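Local coordinates for protein transcriptional regulator, HTH_3 family (Vibrio cholerae, PDB 1Y9Q) that probably binds DNA and regulates transcription, as a two-domain dimer with a zinc ion in its cupin domain and D-methionine bound beside it, at residues T55-A60 against S120-G125; E64-A69 against F96-D101; I154-F157 against P161-Y164. All coordinates share one frame; numbering follows the deposited sequence.

Interaction 1 of 3, residues T55-A60 against S120-G125; sequences TLWKIA and SPHALG. With ZN (zinc ion), chain B; MED (D-methionine), chain C.
K58 and S120 mark the closest backbone approach, their CA atoms 6.2 Å apart, between one turn and a half of helix 53-63 and the irregular loop that follows strand 116-119. Within the helical segment the N of I59 bonds to the O of T55 and the N of A60 to the O of L56, whereas 120-125 has no repeating pattern. The closest atoms across the contact all belong to side chains, and W57 and H122 supply most of them. The indole and imidazole planes are inclined at 36° with the six-membered ring and imidazole centroids 4.4 Å apart, an oblique pair in which W57 CE3 lies over the imidazole face, 3.3 Å from H122 CE1. With CG anti to the carbonyl carbon (chi1 -65°), the H122 ring is carried nearer the helix, and its NE2 binds the zinc ion at 2.1 Å. D-Methionine chelates the same metal through its N and O, and its CA rests over the W57 indole 3.3 Å above the plane; W57 NE1 lies 3.3 Å from the ligand SD. W57 thus touches a zinc-binding histidine and the chelating amino acid with the same face. The extended K58 chain passes S120, CD lying 3.6 Å from OG, and its NZ forms a salt bridge with E143 of the second subunit. E128, H162 and Y164 complete the zinc site. Helix 53-63, part of the helix-turn-helix region, is thereby set against the cupin pocket: I59 packs on helix 38-45, while W57 stacks on F67 and touches E105 and F107 of strand 104-111.

Interaction 2 of 3, residues E64-A69 against F96-D101; sequences EASFSA and FPYAAD
S68 meets Y98 where the loop after helix 53-63 passes strand 90-99, an outermost strand of the cupin sheet. The helix has already ended in a Schellman motif, with E64 at positive phi, and S68 and A69 are 3-10. From S68 the CB comes 3.6 Å from the backbone N of Y98 and also touches Y98 CB. One atom farther, OG accepts the N-H of Y98 at 2.9 Å in an almost straight bond, 178° at the hydrogen, and packs beside the CA of P97. The same hydroxyl is hydrogen-bonded to E105 of strand 104-111, so one serine oxygen links the loop to two neighbouring strands. S66 supplies the second touch: its CB sits 3.5 Å from Y98 CG, approaching the phenol ring obliquely at its root. Y98 has CG anti to its own N (chi1 -178°), which leads the ring away from the 64-69 segment, past S66 and into an edge-to-face pairing with Y179. S66 OG, lying between backbone N and carbonyl carbon, touches Y98 CB and accepts a weak bond from A69 N at 3.0 Å, bent to 129°.

Interaction 3 of 3, residues I154-F157 against P161-Y164; sequences IRFF and PHGY. With ZN (zinc ion), chain B; MED (D-methionine), chain C.
F156 turns the edge of its ring to H162 and Y164: H162 CD2 and the Y164 hydroxyl both lie near the plane of the phenyl. The F156 and H162 rings are steeply but not squarely inclined, at 53° with centroids 5.5 Å apart, an oblique pair, and the closest atoms are F156 CE1 and H162 CD2 at 3.8 Å. F156 CE1 also reaches H162 CB, so the phenyl edge touches both CB and the imidazole of H162. At the edge of the Y164 ring, in its plane, lie the zinc ion and the carboxylate O of D-methionine. Another ring, F141, stacks with F156.

The segments lie on strands 153-157 and 162-166 of the cupin barrel, joined by a short turn yet belonging to different sheets: F156 pairs by its backbone with E128, and H162 with S119. The contact is therefore made between facing sheets, through side chains pointing into the barrel. H162 has CG between its backbone N and carbonyl carbon (chi1 61°), which directs the imidazole inward; NE2 binds zinc at 2.2 Å, while ND1 is hydrogen-bonded to the O of Q160 in the turn, a second-shell bond that fixes the rotation of the ring. Y164 OH binds the metal at 2.2 Å as well. H122 and E128 add the other protein ligands, and the N and O of D-methionine bring the coordination to six. Y164 OH stands 3.0 Å from the ligand O, both being bound to the zinc.

Overall arrangement
Interactions 1 and 3 share the zinc ion and D-methionine and meet directly, H122 NE2 lying 3.0 Å from H162 NE2. Interaction 3 is buried between the cupin sheets, all three touching residues being so, and is aromatic and metal-bound; interaction 1 is partly buried, joining the same site to helix 53-63 and, through K58, to the second subunit. Interaction 2 lies nearer the surface and depends on a serine hydroxyl bonded to backbone. It continues the chain of interaction 1: A60 O is 2.9 Å from A65 N, a probable hydrogen bond. Interactions 2 and 3 do not touch, although both reach the sheet containing strands 90-99 and 153-157, its outermost strands.

Interaction 1 of 3, residues T55-A60 against S120-G125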
ATOM      1  N   THR A  55       9.954  -1.615  -5.108  1.00 15.70           N
ATOM      2  CA  THR A  55      10.512  -0.383  -5.654  1.00 15.60           C
ATOM      3  C   THR A  55      10.758  -0.554  -7.152  1.00 15.66           C
ATOM      4  O   THR A  55      10.513   0.365  -7.939  1.00 14.41           O
ATOM      5  CB  THR A  55      11.822  -0.002  -4.936  1.00 17.33           C
ATOM      6  OG1 THR A  55      11.534   0.324  -3.571  1.00 17.34           O
ATOM      7  CG2 THR A  55      12.462   1.210  -5.602  1.00 17.46           C
ATOM      8  N   LEU A  56      11.240  -1.736  -7.538  1.00 15.73           N
ATOM      9  CA  LEU A  56      11.486  -2.040  -8.945  1.00 17.16           C
ATOM     10  C   LEU A  56      10.206  -1.869  -9.759  1.00 15.76           C
ATOM     11  O   LEU A  56      10.223  -1.270 -10.834  1.00 14.25           O
ATOM     12  CB  LEU A  56      11.986  -3.476  -9.118  1.00 19.89           C
ATOM     13  CG  LEU A  56      13.493  -3.730  -9.087  1.00 22.68           C
ATOM     14  CD1 LEU A  56      14.069  -3.227  -7.790  1.00 25.87           C
ATOM     15  CD2 LEU A  56      13.762  -5.215  -9.261  1.00 22.23           C
ATOM     16  N   TRP A  57       9.098  -2.410  -9.260  1.00 15.28           N
ATOM     17  CA  TRP A  57       7.832  -2.283  -9.976  1.00 13.91           C
ATOM     18  C   TRP A  57       7.407  -0.821 -10.036  1.00 14.43           C
ATOM     19  O   TRP A  57       6.854  -0.360 -11.034  1.00 15.40           O
ATOM     20  CB  TRP A  57       6.733  -3.111  -9.304  1.00 16.30           C
ATOM     21  CG  TRP A  57       6.749  -4.554  -9.706  1.00 15.97           C
ATOM     22  CD1 TRP A  57       7.373  -5.583  -9.058  1.00 15.71           C
ATOM     23  CD2 TRP A  57       6.157  -5.117 -10.881  1.00 15.16           C
ATOM     24  NE1 TRP A  57       7.206  -6.753  -9.760  1.00 18.38           N
ATOM     25  CE2 TRP A  57       6.465  -6.494 -10.884  1.00 17.00           C
ATOM     26  CE3 TRP A  57       5.396  -4.591 -11.932  1.00 13.35           C
ATOM     27  CZ2 TRP A  57       6.038  -7.354 -11.901  1.00 16.85           C
ATOM     28  CZ3 TRP A  57       4.970  -5.445 -12.942  1.00 13.76           C
ATOM     29  CH2 TRP A  57       5.293  -6.812 -12.919  1.00 15.30           C
ATOM     30  N   LYS A  58       7.674  -0.091  -8.963  1.00 14.28           N
ATOM     31  CA  LYS A  58       7.315   1.312  -8.914  1.00 15.08           C
ATOM     32  C   LYS A  58       8.059   2.075 -10.010  1.00 13.71           C
ATOM     33  O   LYS A  58       7.477   2.906 -10.707  1.00 13.58           O
ATOM     34  CB  LYS A  58       7.652   1.872  -7.534  1.00 19.06           C
ATOM     35  CG  LYS A  58       6.991   3.189  -7.222  1.00 22.96           C
ATOM     36  CD  LYS A  58       7.061   3.481  -5.733  1.00 25.62           C
ATOM     37  CE  LYS A  58       6.410   4.804  -5.416  1.00 26.35           C
ATOM     38  NZ  LYS A  58       6.495   5.114  -3.967  1.00 29.14           N
ATOM     39  N   ILE A  59       9.344   1.781 -10.164  1.00 12.60           N
ATOM     40  CA  ILE A  59      10.166   2.439 -11.173  1.00 12.79           C
ATOM     41  C   ILE A  59       9.740   2.028 -12.577  1.00 12.46           C
ATOM     42  O   ILE A  59       9.549   2.882 -13.449  1.00 11.71           O
ATOM     43  CB  ILE A  59      11.660   2.108 -10.964  1.00 13.30           C
ATOM     44  CG1 ILE A  59      12.128   2.680  -9.621  1.00 13.53           C
ATOM     45  CG2 ILE A  59      12.493   2.677 -12.114  1.00 15.34           C
ATOM     46  CD1 ILE A  59      13.537   2.268  -9.223  1.00 13.10           C
ATOM     47  N   ALA A  60       9.595   0.722 -12.800  1.00 11.59           N
ATOM     48  CA  ALA A  60       9.178   0.224 -14.109  1.00 12.25           C
ATOM     49  C   ALA A  60       7.857   0.872 -14.513  1.00 11.32           C
ATOM     50  O   ALA A  60       7.687   1.314 -15.653  1.00 13.18           O
ATOM     51  CB  ALA A  60       9.027  -1.303 -14.072  1.00 12.24           C
ATOM     52  N   SER A 120       2.692  -0.796  -5.110  1.00 21.28           N
ATOM     53  CA  SER A 120       2.204   0.508  -5.545  1.00 21.24           C
ATOM     54  C   SER A 120       1.460   0.209  -6.840  1.00 19.26           C
ATOM     55  O   SER A 120       1.622  -0.862  -7.417  1.00 19.83           O
ATOM     56  CB  SER A 120       3.368   1.459  -5.847  1.00 23.71           C
ATOM     57  OG  SER A 120       4.127   1.750  -4.690  1.00 26.89           O
ATOM     58  N   PRO A 121       0.632   1.144  -7.315  1.00 19.43           N
ATOM     59  CA  PRO A 121      -0.084   0.863  -8.560  1.00 17.76           C
ATOM     60  C   PRO A 121       0.894   0.584  -9.697  1.00 15.86           C
ATOM     61  O   PRO A 121       1.961   1.196  -9.760  1.00 16.56           O
ATOM     62  CB  PRO A 121      -0.860   2.153  -8.807  1.00 19.27           C
ATOM     63  CG  PRO A 121      -1.095   2.682  -7.416  1.00 21.58           C
ATOM     64  CD  PRO A 121       0.251   2.460  -6.773  1.00 19.39           C
ATOM     65  N   HIS A 122       0.554  -0.353 -10.576  1.00 14.02           N
ATOM     66  CA  HIS A 122       1.407  -0.601 -11.731  1.00 15.08           C
ATOM     67  C   HIS A 122       0.894   0.409 -12.752  1.00 14.25           C
ATOM     68  O   HIS A 122      -0.031   1.169 -12.448  1.00 14.23           O
ATOM     69  CB  HIS A 122       1.255  -2.035 -12.239  1.00 14.20           C
ATOM     70  CG  HIS A 122       1.737  -3.069 -11.265  1.00 15.33           C
ATOM     71  ND1 HIS A 122       2.815  -2.855 -10.430  1.00 15.54           N
ATOM     72  CD2 HIS A 122       1.301  -4.323 -11.005  1.00 13.98           C
ATOM     73  CE1 HIS A 122       3.019  -3.935  -9.697  1.00 16.38           C
ATOM     74  NE2 HIS A 122       2.117  -4.841 -10.027  1.00 13.58           N
ATOM     75  N   ALA A 123       1.480   0.433 -13.946  1.00 13.08           N
ATOM     76  CA  ALA A 123       1.066   1.394 -14.970  1.00 13.92           C
ATOM     77  C   ALA A 123      -0.408   1.267 -15.334  1.00 15.75           C
ATOM     78  O   ALA A 123      -1.008   0.198 -15.199  1.00 14.31           O
ATOM     79  CB  ALA A 123       1.932   1.234 -16.220  1.00 14.37           C
ATOM     80  N   LEU A 124      -0.981   2.370 -15.810  1.00 16.86           N
ATOM     81  CA  LEU A 124      -2.389   2.418 -16.192  1.00 17.73           C
ATOM     82  C   LEU A 124      -2.783   1.271 -17.113  1.00 15.95           C
ATOM     83  O   LEU A 124      -2.114   0.996 -18.101  1.00 16.43           O
ATOM     84  CB  LEU A 124      -2.697   3.750 -16.888  1.00 20.69           C
ATOM     85  CG  LEU A 124      -4.135   3.982 -17.357  1.00 25.42           C
ATOM     86  CD1 LEU A 124      -5.070   4.084 -16.156  1.00 25.22           C
ATOM     87  CD2 LEU A 124      -4.193   5.260 -18.179  1.00 27.74           C
ATOM     88  N   GLY A 125      -3.874   0.594 -16.775  1.00 15.46           N
ATOM     89  CA  GLY A 125      -4.346  -0.496 -17.607  1.00 15.29           C
ATOM     90  C   GLY A 125      -3.670  -1.841 -17.418  1.00 13.91           C
ATOM     91  O   GLY A 125      -4.080  -2.815 -18.044  1.00 15.67           O
TER
HETATM   92 ZN    ZN B 202       1.493  -6.498  -8.871  1.00 16.80          ZN
HETATM   93  N   MED C 201       2.925  -7.912  -9.813  1.00 18.96           N
HETATM   94  CA  MED C 201       4.117  -8.074  -8.931  1.00 19.19           C
HETATM   95  C   MED C 201       4.032  -7.137  -7.719  1.00 18.93           C
HETATM   96  O   MED C 201       3.081  -6.364  -7.535  1.00 18.39           O
HETATM   97  CB  MED C 201       4.225  -9.554  -8.497  1.00 20.75           C
HETATM   98  CG  MED C 201       5.368 -10.003  -7.610  1.00 24.00           C
HETATM   99  SD  MED C 201       6.867  -9.849  -8.627  1.00 25.05           S
HETATM  100  CE  MED C 201       6.600 -11.010  -9.892  1.00 26.46           C
HETATM  101  OXT MED C 201       4.942  -7.138  -6.891  1.00 18.12           O

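Interaction 2 of 3, residues E64-A69 against F96-D101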
ATOM      1  N   GLU A  64       7.041   3.148 -17.698  1.00 16.30           N
ATOM      2  CA  GLU A  64       6.168   2.415 -18.607  1.00 16.37           C
ATOM      3  C   GLU A  64       6.969   1.300 -19.265  1.00 17.25           C
ATOM      4  O   GLU A  64       6.935   1.105 -20.485  1.00 15.16           O
ATOM      5  CB  GLU A  64       5.572   3.356 -19.648  1.00 21.42           C
ATOM      6  CG  GLU A  64       4.794   4.493 -19.004  1.00 25.66           C
ATOM      7  CD  GLU A  64       4.137   5.405 -20.014  1.00 30.17           C
ATOM      8  OE1 GLU A  64       3.117   4.996 -20.607  1.00 33.05           O
ATOM      9  OE2 GLU A  64       4.648   6.528 -20.215  1.00 33.06           O
ATOM     10  N   ALA A  65       7.707   0.585 -18.425  1.00 14.35           N
ATOM     11  CA  ALA A  65       8.538  -0.531 -18.854  1.00 13.97           C
ATOM     12  C   ALA A  65       8.072  -1.782 -18.124  1.00 12.93           C
ATOM     13  O   ALA A  65       7.365  -1.699 -17.118  1.00 14.52           O
ATOM     14  CB  ALA A  65       9.994  -0.254 -18.520  1.00 14.06           C
ATOM     15  N   SER A  66       8.467  -2.941 -18.633  1.00 12.54           N
ATOM     16  CA  SER A  66       8.089  -4.199 -18.003  1.00 13.05           C
ATOM     17  C   SER A  66       9.092  -4.483 -16.894  1.00 13.48           C
ATOM     18  O   SER A  66      10.152  -3.867 -16.845  1.00 12.49           O
ATOM     19  CB  SER A  66       8.146  -5.324 -19.026  1.00 13.76           C
ATOM     20  OG  SER A  66       9.472  -5.485 -19.492  1.00 14.70           O
ATOM     21  N   PHE A  67       8.760  -5.418 -16.013  1.00 13.51           N
ATOM     22  CA  PHE A  67       9.662  -5.793 -14.927  1.00 14.73           C
ATOM     23  C   PHE A  67      10.858  -6.474 -15.606  1.00 13.55           C
ATOM     24  O   PHE A  67      12.009  -6.291 -15.206  1.00 13.03           O
ATOM     25  CB  PHE A  67       8.947  -6.769 -13.981  1.00 16.93           C
ATOM     26  CG  PHE A  67       9.778  -7.216 -12.805  1.00 18.33           C
ATOM     27  CD1 PHE A  67       9.921  -6.406 -11.686  1.00 19.76           C
ATOM     28  CD2 PHE A  67      10.406  -8.459 -12.817  1.00 21.01           C
ATOM     29  CE1 PHE A  67      10.677  -6.827 -10.589  1.00 22.25           C
ATOM     30  CE2 PHE A  67      11.163  -8.891 -11.727  1.00 21.23           C
ATOM     31  CZ  PHE A  67      11.297  -8.073 -10.611  1.00 22.74           C
ATOM     32  N   SER A  68      10.569  -7.237 -16.660  1.00 13.09           N
ATOM     33  CA  SER A  68      11.597  -7.951 -17.418  1.00 12.48           C
ATOM     34  C   SER A  68      12.651  -7.016 -18.007  1.00 13.19           C
ATOM     35  O   SER A  68      13.797  -7.415 -18.205  1.00 14.25           O
ATOM     36  CB  SER A  68      10.961  -8.747 -18.568  1.00 10.95           C
ATOM     37  OG  SER A  68      10.059  -9.729 -18.098  1.00 12.65           O
ATOM     38  N   ALA A  69      12.258  -5.778 -18.293  1.00 13.54           N
ATOM     39  CA  ALA A  69      13.162  -4.795 -18.883  1.00 14.00           C
ATOM     40  C   ALA A  69      14.410  -4.543 -18.038  1.00 15.17           C
ATOM     41  O   ALA A  69      15.451  -4.135 -18.562  1.00 14.71           O
ATOM     42  CB  ALA A  69      12.421  -3.481 -19.117  1.00 13.67           C
ATOM     43  N   PHE A  96       7.899 -16.866 -18.181  1.00 12.09           N
ATOM     44  CA  PHE A  96       7.909 -16.227 -19.489  1.00 11.93           C
ATOM     45  C   PHE A  96       8.197 -14.742 -19.334  1.00 12.13           C
ATOM     46  O   PHE A  96       7.403 -14.007 -18.733  1.00 13.96           O
ATOM     47  CB  PHE A  96       6.549 -16.390 -20.176  1.00 11.03           C
ATOM     48  CG  PHE A  96       6.233 -17.798 -20.585  1.00 12.62           C
ATOM     49  CD1 PHE A  96       6.712 -18.310 -21.786  1.00 11.82           C
ATOM     50  CD2 PHE A  96       5.445 -18.611 -19.773  1.00 13.14           C
ATOM     51  CE1 PHE A  96       6.411 -19.614 -22.182  1.00 12.52           C
ATOM     52  CE2 PHE A  96       5.135 -19.917 -20.156  1.00 14.26           C
ATOM     53  CZ  PHE A  96       5.621 -20.418 -21.368  1.00 13.71           C
ATOM     54  N   PRO A  97       9.342 -14.282 -19.856  1.00 13.91           N
ATOM     55  CA  PRO A  97       9.700 -12.865 -19.765  1.00 13.20           C
ATOM     56  C   PRO A  97       8.772 -12.060 -20.675  1.00 12.06           C
ATOM     57  O   PRO A  97       8.207 -12.602 -21.627  1.00 12.92           O
ATOM     58  CB  PRO A  97      11.147 -12.846 -20.241  1.00 15.89           C
ATOM     59  CG  PRO A  97      11.171 -13.932 -21.253  1.00 18.35           C
ATOM     60  CD  PRO A  97      10.398 -15.038 -20.553  1.00 15.65           C
ATOM     61  N   TYR A  98       8.625 -10.774 -20.379  1.00 12.80           N
ATOM     62  CA  TYR A  98       7.751  -9.898 -21.153  1.00 10.60           C
ATOM     63  C   TYR A  98       7.878 -10.060 -22.667  1.00 11.44           C
ATOM     64  O   TYR A  98       8.979 -10.050 -23.214  1.00 12.74           O
ATOM     65  CB  TYR A  98       8.018  -8.429 -20.804  1.00 11.72           C
ATOM     66  CG  TYR A  98       7.098  -7.491 -21.550  1.00 10.54           C
ATOM     67  CD1 TYR A  98       5.742  -7.444 -21.250  1.00 10.63           C
ATOM     68  CD2 TYR A  98       7.568  -6.696 -22.600  1.00 13.07           C
ATOM     69  CE1 TYR A  98       4.871  -6.646 -21.971  1.00 11.60           C
ATOM     70  CE2 TYR A  98       6.696  -5.884 -23.335  1.00 13.79           C
ATOM     71  CZ  TYR A  98       5.349  -5.870 -23.011  1.00 15.23           C
ATOM     72  OH  TYR A  98       4.460  -5.109 -23.727  1.00 17.90           O
ATOM     73  N   ALA A  99       6.734 -10.201 -23.330  1.00  9.95           N
ATOM     74  CA  ALA A  99       6.667 -10.334 -24.783  1.00 12.22           C
ATOM     75  C   ALA A  99       5.733  -9.247 -25.307  1.00 12.31           C
ATOM     76  O   ALA A  99       4.579  -9.161 -24.893  1.00 13.15           O
ATOM     77  CB  ALA A  99       6.135 -11.712 -25.165  1.00 12.49           C
ATOM     78  N   ALA A 100       6.232  -8.424 -26.222  1.00 13.26           N
ATOM     79  CA  ALA A 100       5.436  -7.335 -26.780  1.00 13.32           C
ATOM     80  C   ALA A 100       4.220  -7.776 -27.591  1.00 11.73           C
ATOM     81  O   ALA A 100       3.223  -7.054 -27.651  1.00 13.41           O
ATOM     82  CB  ALA A 100       6.328  -6.433 -27.640  1.00 14.22           C
ATOM     83  N   ASP A 101       4.282  -8.948 -28.214  1.00 12.29           N
ATOM     84  CA  ASP A 101       3.151  -9.382 -29.030  1.00 13.28           C
ATOM     85  C   ASP A 101       1.901  -9.740 -28.240  1.00 15.24           C
ATOM     86  O   ASP A 101       0.787  -9.525 -28.713  1.00 16.76           O
ATOM     87  CB  ASP A 101       3.538 -10.548 -29.959  1.00 14.54           C
ATOM     88  CG  ASP A 101       4.326 -11.641 -29.256  1.00 17.16           C
ATOM     89  OD1 ASP A 101       4.239 -11.760 -28.017  1.00 14.13           O
ATOM     90  OD2 ASP A 101       5.033 -12.394 -29.963  1.00 17.31           O
TER

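Interaction 3 of 3, residues I154-F157 against P161-Y164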
ATOM      1  N   ILE A 154      -8.240 -15.519  -9.704  1.00 13.77           N
ATOM      2  CA  ILE A 154      -8.918 -14.233  -9.777  1.00 13.38           C
ATOM      3  C   ILE A 154      -8.066 -13.284 -10.611  1.00 12.25           C
ATOM      4  O   ILE A 154      -6.868 -13.509 -10.780  1.00 11.76           O
ATOM      5  CB  ILE A 154      -9.089 -13.653  -8.350  1.00 14.40           C
ATOM      6  CG1 ILE A 154     -10.175 -12.576  -8.328  1.00 16.46           C
ATOM      7  CG2 ILE A 154      -7.763 -13.075  -7.864  1.00 14.37           C
ATOM      8  CD1 ILE A 154     -10.508 -12.097  -6.921  1.00 15.94           C
ATOM      9  N   ARG A 155      -8.688 -12.246 -11.160  1.00 11.81           N
ATOM     10  CA  ARG A 155      -7.940 -11.246 -11.909  1.00 11.57           C
ATOM     11  C   ARG A 155      -8.398  -9.885 -11.427  1.00 13.13           C
ATOM     12  O   ARG A 155      -9.511  -9.743 -10.913  1.00 13.72           O
ATOM     13  CB  ARG A 155      -8.136 -11.384 -13.428  1.00 10.86           C
ATOM     14  CG  ARG A 155      -9.563 -11.345 -13.941  1.00 15.35           C
ATOM     15  CD  ARG A 155      -9.581 -10.895 -15.409  1.00 15.74           C
ATOM     16  NE  ARG A 155      -9.625  -9.438 -15.509  1.00 16.66           N
ATOM     17  CZ  ARG A 155      -9.502  -8.750 -16.641  1.00 17.97           C
ATOM     18  NH1 ARG A 155      -9.310  -9.375 -17.794  1.00 14.92           N
ATOM     19  NH2 ARG A 155      -9.615  -7.429 -16.621  1.00 16.78           N
ATOM     20  N   PHE A 156      -7.539  -8.884 -11.578  1.00 13.60           N
ATOM     21  CA  PHE A 156      -7.877  -7.543 -11.128  1.00 14.42           C
ATOM     22  C   PHE A 156      -7.051  -6.487 -11.843  1.00 15.24           C
ATOM     23  O   PHE A 156      -6.003  -6.788 -12.417  1.00 14.71           O
ATOM     24  CB  PHE A 156      -7.643  -7.439  -9.614  1.00 12.91           C
ATOM     25  CG  PHE A 156      -6.206  -7.624  -9.203  1.00 13.02           C
ATOM     26  CD1 PHE A 156      -5.367  -6.523  -9.027  1.00 12.94           C
ATOM     27  CD2 PHE A 156      -5.691  -8.899  -8.987  1.00 14.62           C
ATOM     28  CE1 PHE A 156      -4.034  -6.692  -8.640  1.00 14.69           C
ATOM     29  CE2 PHE A 156      -4.365  -9.078  -8.602  1.00 11.63           C
ATOM     30  CZ  PHE A 156      -3.534  -7.975  -8.427  1.00 13.29           C
ATOM     31  N   PHE A 157      -7.538  -5.251 -11.821  1.00 13.72           N
ATOM     32  CA  PHE A 157      -6.814  -4.149 -12.432  1.00 14.60           C
ATOM     33  C   PHE A 157      -5.749  -3.784 -11.409  1.00 13.61           C
ATOM     34  O   PHE A 157      -6.067  -3.412 -10.280  1.00 13.94           O
ATOM     35  CB  PHE A 157      -7.764  -2.979 -12.694  1.00 17.72           C
ATOM     36  CG  PHE A 157      -8.766  -3.260 -13.771  1.00 23.04           C
ATOM     37  CD1 PHE A 157      -8.386  -3.247 -15.109  1.00 24.64           C
ATOM     38  CD2 PHE A 157     -10.079  -3.591 -13.450  1.00 25.21           C
ATOM     39  CE1 PHE A 157      -9.298  -3.565 -16.115  1.00 26.89           C
ATOM     40  CE2 PHE A 157     -11.001  -3.911 -14.447  1.00 28.06           C
ATOM     41  CZ  PHE A 157     -10.607  -3.897 -15.782  1.00 27.90           C
ATOM     42  N   PRO A 161      -3.475   0.454  -5.646  1.00 18.16           N
ATOM     43  CA  PRO A 161      -2.724  -0.183  -4.565  1.00 17.61           C
ATOM     44  C   PRO A 161      -3.221  -1.617  -4.460  1.00 16.15           C
ATOM     45  O   PRO A 161      -4.429  -1.862  -4.470  1.00 16.97           O
ATOM     46  CB  PRO A 161      -3.109   0.651  -3.341  1.00 19.91           C
ATOM     47  CG  PRO A 161      -3.325   2.013  -3.929  1.00 19.99           C
ATOM     48  CD  PRO A 161      -4.123   1.691  -5.176  1.00 18.37           C
ATOM     49  N   HIS A 162      -2.296  -2.563  -4.397  1.00 16.18           N
ATOM     50  CA  HIS A 162      -2.675  -3.966  -4.279  1.00 16.91           C
ATOM     51  C   HIS A 162      -1.642  -4.703  -3.456  1.00 15.58           C
ATOM     52  O   HIS A 162      -0.675  -4.108  -2.990  1.00 16.58           O
ATOM     53  CB  HIS A 162      -2.846  -4.626  -5.666  1.00 15.33           C
ATOM     54  CG  HIS A 162      -1.611  -4.629  -6.517  1.00 15.25           C
ATOM     55  ND1 HIS A 162      -1.111  -3.493  -7.114  1.00 14.05           N
ATOM     56  CD2 HIS A 162      -0.805  -5.646  -6.915  1.00 14.91           C
ATOM     57  CE1 HIS A 162      -0.053  -3.807  -7.843  1.00 15.70           C
ATOM     58  NE2 HIS A 162       0.153  -5.108  -7.737  1.00 15.93           N
ATOM     59  N   GLY A 163      -1.854  -5.998  -3.257  1.00 16.62           N
ATOM     60  CA  GLY A 163      -0.901  -6.755  -2.470  1.00 15.60           C
ATOM     61  C   GLY A 163      -1.183  -8.238  -2.460  1.00 16.84           C
ATOM     62  O   GLY A 163      -2.228  -8.683  -2.933  1.00 15.50           O
ATOM     63  N   TYR A 164      -0.239  -9.000  -1.917  1.00 16.97           N
ATOM     64  CA  TYR A 164      -0.356 -10.451  -1.837  1.00 18.30           C
ATOM     65  C   TYR A 164       0.111 -10.893  -0.462  1.00 18.82           C
ATOM     66  O   TYR A 164       1.062 -10.336   0.076  1.00 19.80           O
ATOM     67  CB  TYR A 164       0.534 -11.114  -2.884  1.00 18.65           C
ATOM     68  CG  TYR A 164       0.599 -10.361  -4.187  1.00 17.54           C
ATOM     69  CD1 TYR A 164       1.393  -9.221  -4.317  1.00 18.92           C
ATOM     70  CD2 TYR A 164      -0.151 -10.772  -5.286  1.00 17.11           C
ATOM     71  CE1 TYR A 164       1.439  -8.508  -5.510  1.00 16.24           C
ATOM     72  CE2 TYR A 164      -0.113 -10.066  -6.484  1.00 14.36           C
ATOM     73  CZ  TYR A 164       0.681  -8.937  -6.586  1.00 15.25           C
ATOM     74  OH  TYR A 164       0.709  -8.239  -7.763  1.00 12.46           O
TER
HETATM   75 ZN    ZN B 202       1.493  -6.498  -8.871  1.00 16.80          ZN
HETATM   76  N   MED C 201       2.925  -7.912  -9.813  1.00 18.96           N
HETATM   77  CA  MED C 201       4.117  -8.074  -8.931  1.00 19.19           C
HETATM   78  C   MED C 201       4.032  -7.137  -7.719  1.00 18.93           C
HETATM   79  O   MED C 201       3.081  -6.364  -7.535  1.00 18.39           O
HETATM   80  CB  MED C 201       4.225  -9.554  -8.497  1.00 20.75           C
HETATM   81  CG  MED C 201       5.368 -10.003  -7.610  1.00 24.00           C
HETATM   82  SD  MED C 201       6.867  -9.849  -8.627  1.00 25.05           S
HETATM   83  CE  MED C 201       6.600 -11.010  -9.892  1.00 26.46           C
HETATM   84  OXT MED C 201       4.942  -7.138  -6.891  1.00 18.12           O